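Local coordinates for prophage Lp1 protein 11 (Lactobacillus plantarum WCFS1, PDB 3B7H) that probably binds DNA through a Cro/C1-type helix-turn-helix domain, consistent with a role as a prophage-encoded transcriptional regulator, at residues His65-Phe68 with Asp69-Pro72; Ile23-Val26 with Ala27-Gly31. All coordinates share one frame; numbering follows the deposited sequence.

Contact 1 of 2, residues His65-Phe68 with Asp69-Pro72; sequences HDFF and DFPP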
loop_
_atom_site.group_PDB
_atom_site.type_symbol
_atom_site.label_atom_id
_atom_site.label_comp_id
_atom_site.label_asym_id
_atom_site.label_seq_id
_atom_site.Cartn_x
_atom_site.Cartn_y
_atom_site.Cartn_z
ATOM N N HIS A 65 1.296 -0.824 -8.940
ATOM C CA HIS A 65 0.894 0.422 -9.587
ATOM C C HIS A 65 -0.450 0.293 -10.282
ATOM O O HIS A 65 -1.343 1.122 -10.069
ATOM C CB HIS A 65 1.977 0.828 -10.575
ATOM C CG HIS A 65 1.664 2.041 -11.373
ATOM N ND1 HIS A 65 1.404 3.267 -10.804
ATOM C CD2 HIS A 65 1.648 2.237 -12.704
ATOM C CE1 HIS A 65 1.212 4.164 -11.755
ATOM N NE2 HIS A 65 1.348 3.562 -12.920
ATOM N N ASP A 66 -0.602 -0.745 -11.105
ATOM C CA ASP A 66 -1.874 -0.988 -11.793
ATOM C C ASP A 66 -3.015 -1.376 -10.848
ATOM O O ASP A 66 -4.167 -0.924 -11.032
ATOM C CB ASP A 66 -1.718 -2.034 -12.889
ATOM C CG ASP A 66 -1.065 -1.462 -14.164
ATOM O OD1 ASP A 66 -1.038 -0.220 -14.355
ATOM O OD2 ASP A 66 -0.576 -2.264 -14.978
ATOM N N PHE A 67 -2.693 -2.172 -9.830
ATOM C CA PHE A 67 -3.653 -2.478 -8.769
ATOM C C PHE A 67 -4.341 -1.208 -8.245
ATOM O O PHE A 67 -5.543 -1.191 -8.036
ATOM C CB PHE A 67 -2.979 -3.222 -7.605
ATOM C CG PHE A 67 -3.919 -3.509 -6.469
ATOM C CD1 PHE A 67 -4.697 -4.643 -6.480
ATOM C CD2 PHE A 67 -4.091 -2.596 -5.453
ATOM C CE1 PHE A 67 -5.614 -4.894 -5.467
ATOM C CE2 PHE A 67 -5.009 -2.820 -4.438
ATOM C CZ PHE A 67 -5.780 -3.964 -4.446
ATOM N N PHE A 68 -3.586 -0.140 -8.073
ATOM C CA PHE A 68 -4.102 1.056 -7.457
ATOM C C PHE A 68 -4.720 2.045 -8.437
ATOM O O PHE A 68 -5.019 3.174 -8.040
ATOM C CB PHE A 68 -3.010 1.743 -6.637
ATOM C CG PHE A 68 -2.829 1.166 -5.249
ATOM C CD1 PHE A 68 -3.806 1.349 -4.284
ATOM C CD2 PHE A 68 -1.686 0.461 -4.915
ATOM C CE1 PHE A 68 -3.658 0.834 -3.020
ATOM C CE2 PHE A 68 -1.538 -0.062 -3.635
ATOM C CZ PHE A 68 -2.519 0.132 -2.695
ATOM N N ASP A 69 -4.934 1.635 -9.689
ATOM C CA ASP A 69 -5.563 2.484 -10.686
ATOM C C ASP A 69 -7.062 2.366 -10.553
ATOM O O ASP A 69 -7.739 1.873 -11.463
ATOM C CB ASP A 69 -5.092 2.086 -12.087
ATOM C CG ASP A 69 -5.478 3.088 -13.177
ATOM O OD1 ASP A 69 -6.024 4.195 -12.876
ATOM O OD2 ASP A 69 -5.210 2.739 -14.369
ATOM N N PHE A 70 -7.578 2.814 -9.408
ATOM C CA PHE A 70 -9.026 2.921 -9.159
ATOM C C PHE A 70 -9.246 3.951 -8.089
ATOM O O PHE A 70 -8.335 4.206 -7.312
ATOM C CB PHE A 70 -9.654 1.595 -8.712
ATOM C CG PHE A 70 -9.244 1.140 -7.341
ATOM C CD1 PHE A 70 -10.104 1.264 -6.276
ATOM C CD2 PHE A 70 -8.002 0.548 -7.127
ATOM C CE1 PHE A 70 -9.747 0.835 -5.015
ATOM C CE2 PHE A 70 -7.634 0.120 -5.874
ATOM C CZ PHE A 70 -8.512 0.241 -4.815
ATOM N N PRO A 71 -10.440 4.567 -8.055
ATOM C CA PRO A 71 -10.778 5.579 -7.041
ATOM C C PRO A 71 -10.960 4.964 -5.671
ATOM O O PRO A 71 -11.536 3.905 -5.573
ATOM C CB PRO A 71 -12.127 6.129 -7.528
ATOM C CG PRO A 71 -12.242 5.695 -8.953
ATOM C CD PRO A 71 -11.557 4.378 -8.997
ATOM N N PRO A 72 -10.524 5.636 -4.604
ATOM C CA PRO A 72 -9.957 6.984 -4.489
ATOM C C PRO A 72 -8.450 7.102 -4.776
ATOM O O PRO A 72 -7.924 8.210 -4.803
ATOM C CB PRO A 72 -10.204 7.312 -3.016
ATOM C CG PRO A 72 -10.042 5.994 -2.331
ATOM C CD PRO A 72 -10.612 4.971 -3.289
#

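Contact 2 of 2, residues Ile23-Val26 with Ala27-Gly31; sequences INRV and ATLAG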
loop_
_atom_site.group_PDB
_atom_site.type_symbol
_atom_site.label_atom_id
_atom_site.label_comp_id
_atom_site.label_asym_id
_atom_site.label_seq_id
_atom_site.Cartn_x
_atom_site.Cartn_y
_atom_site.Cartn_z
ATOM N N ILE A 23 -10.593 -16.118 -3.758
ATOM C CA ILE A 23 -9.663 -15.561 -2.795
ATOM C C ILE A 23 -8.816 -16.657 -2.150
ATOM O O ILE A 23 -7.635 -16.465 -1.897
ATOM C CB ILE A 23 -10.375 -14.666 -1.732
ATOM C CG1 ILE A 23 -9.332 -13.993 -0.816
ATOM C CG2 ILE A 23 -11.402 -15.451 -0.905
ATOM C CD1 ILE A 23 -8.512 -12.893 -1.486
ATOM N N ASN A 24 -9.409 -17.818 -1.917
ATOM C CA ASN A 24 -8.701 -18.937 -1.320
ATOM C C ASN A 24 -7.623 -19.487 -2.240
ATOM O O ASN A 24 -6.531 -19.831 -1.801
ATOM C CB ASN A 24 -9.715 -20.037 -0.976
ATOM C CG ASN A 24 -9.095 -21.234 -0.304
ATOM O OD1 ASN A 24 -8.983 -22.316 -0.900
ATOM N ND2 ASN A 24 -8.726 -21.066 0.953
ATOM N N ARG A 25 -7.937 -19.582 -3.521
ATOM C CA ARG A 25 -6.964 -20.022 -4.505
ATOM C C ARG A 25 -5.771 -19.043 -4.611
ATOM O O ARG A 25 -4.611 -19.455 -4.673
ATOM C CB ARG A 25 -7.654 -20.172 -5.855
ATOM C CG ARG A 25 -6.785 -20.716 -6.965
ATOM C CD ARG A 25 -5.961 -21.930 -6.534
ATOM N NE ARG A 25 -5.209 -22.495 -7.663
ATOM C CZ ARG A 25 -4.224 -23.395 -7.556
ATOM N NH1 ARG A 25 -3.839 -23.860 -6.360
ATOM N NH2 ARG A 25 -3.614 -23.834 -8.654
ATOM N N VAL A 26 -6.081 -17.748 -4.618
ATOM C CA VAL A 26 -5.066 -16.705 -4.674
ATOM C C VAL A 26 -4.231 -16.792 -3.412
ATOM O O VAL A 26 -3.026 -16.760 -3.469
ATOM C CB VAL A 26 -5.710 -15.326 -4.826
ATOM C CG1 VAL A 26 -4.703 -14.213 -4.605
ATOM C CG2 VAL A 26 -6.338 -15.208 -6.200
ATOM N N ALA A 27 -4.884 -16.932 -2.271
ATOM C CA ALA A 27 -4.178 -17.095 -1.014
ATOM C C ALA A 27 -3.214 -18.295 -1.066
ATOM O O ALA A 27 -2.054 -18.203 -0.681
ATOM C CB ALA A 27 -5.162 -17.230 0.134
ATOM N N THR A 28 -3.674 -19.413 -1.593
ATOM C CA THR A 28 -2.807 -20.585 -1.661
ATOM C C THR A 28 -1.599 -20.298 -2.602
ATOM O O THR A 28 -0.449 -20.501 -2.221
ATOM C CB THR A 28 -3.622 -21.909 -2.009
ATOM O OG1 THR A 28 -4.227 -21.813 -3.307
ATOM C CG2 THR A 28 -4.727 -22.146 -0.983
ATOM N N LEU A 29 -1.868 -19.786 -3.799
ATOM C CA LEU A 29 -0.826 -19.486 -4.779
ATOM C C LEU A 29 0.137 -18.375 -4.302
ATOM O O LEU A 29 1.347 -18.456 -4.538
ATOM C CB LEU A 29 -1.455 -19.091 -6.121
ATOM C CG LEU A 29 -2.069 -20.175 -7.003
ATOM C CD1 LEU A 29 -2.870 -19.510 -8.125
ATOM C CD2 LEU A 29 -0.999 -21.117 -7.579
ATOM N N ALA A 30 -0.401 -17.356 -3.635
ATOM C CA ALA A 30 0.390 -16.241 -3.131
ATOM C C ALA A 30 1.087 -16.615 -1.837
ATOM O O ALA A 30 1.905 -15.860 -1.318
ATOM C CB ALA A 30 -0.487 -15.017 -2.905
ATOM N N GLY A 31 0.745 -17.773 -1.298
ATOM C CA GLY A 31 1.316 -18.221 -0.052
ATOM C C GLY A 31 0.907 -17.454 1.191
ATOM O O GLY A 31 1.649 -17.447 2.152
HETATM O O HOH W 1 -6.027 -23.978 -3.795
#

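Contact 1 of 2, residues His65-Phe68 with Asp69-Pro72
D69 donates its backbone N-H to the carbonyl oxygen of D66, the N and O atoms 3.0 Å apart and the bond fairly straight at 163°, although the donor stands above the carbonyl plane. Helix 64-67 ends here, and the chain leaves it through an inverse gamma turn centred on D69. The turn's own bond, from F70 N to F68 O at 2.9 Å, is bent and weak. The example illustrates how the exit from a short helix can combine one well-formed backbone bond and weaker ones with a cluster of aromatic rings. F68 has already left helical geometry, yet its ring packs against its predecessor: CD2 of F67 lies over the centre of the F68 ring, 3.8 Å above its plane. F67 and F70 run side by side in the same direction, with their CE2 atoms 4.2 Å apart. The same F70 CE2 comes within 4.3 Å of F68 CD1, so one ring atom meets both F67 and F68. F70 can turn back in this way because its CG is placed between the backbone N and the carbonyl carbon (chi1 69°). Around this cluster, H11 stacks on F70 and meets F67 edge-to-face, while F67 also packs on V8, L12 and L15 of helix 4-18 and on I53 and C57 of helix 50-60. The F68 ring meets F68 of the second subunit, the two planes about parallel, and H65 stacks on H65 of that subunit, placing this corner at the dimer interface. The D69 carboxylate is hydrogen-bonded through OD1 to ND2 of N74. The carbonyl oxygen of F67 approaches the edge of the F70 ring close to its plane, 3.1 Å from CD2.

Contact 2 of 2, residues Ile23-Val26 with Ala27-Gly31
R25 lays its long side chain across the next turn of helix 23-30, where T28 and L29 receive it. From CB, the chain sets out with CG anti to the backbone N (chi1 -176°) and then bends at chi2 (46°), which swings its outer half back toward these two residues. CD passes 3.7 Å from T28 OG1. NE comes next, 3.8 Å from L29 CD1, and at CZ the flat guanidinium lies with one face against leucine, L29 CG standing 3.9 Å above its centre. NH2 borders L29 CD2. NH1 weakly donates to a water at 3.4 Å, and that water in turn donates to T28 OG1 at 2.9 Å, linking the arginine tip indirectly to the hydroxyl. The hydroxyl is itself a donor to R25 O, 2.8 Å from OG1, a reach made possible by its place between the backbone N and the carbonyl carbon (chi1 63°). R25 O also accepts the helical bond from L29 N at 2.9 Å, so two donors grip this oxygen from the same face of its plane. The inward surface of the helix is apolar: V26 packs on I16 and V56, and A27 on V37. At the C-terminal end, G31, with positive phi, closes the helix in a Schellman motif, one of whose two backbone bonds runs from G31 N to T28 O. As a worked example, the arrangement is that of the first helix of a Cro/C1-type helix-turn-helix, ended by a glycine turn that leads into helix 34-41.

How the contacts relate
Along the chain, contact 2 on helix 23-30 comes first and contact 1, at the end of helix 64-67, the last helix, comes later. The two lie on opposite sides of the chain's centre, with centres 21 Å apart and nearest atoms about 9 Å apart, so they do not touch. What joins them is shared surroundings: helices 4-18 and 50-60 pack against both. Both belong to the one Cro/C1-type domain, but they serve different parts of it. Contact 2 belongs to the helix-turn-helix unit that probably meets DNA, whereas contact 1 borders the second subunit, so the probable DNA-binding unit and the subunit interface seen in this assembly lie on different sides of the bundle.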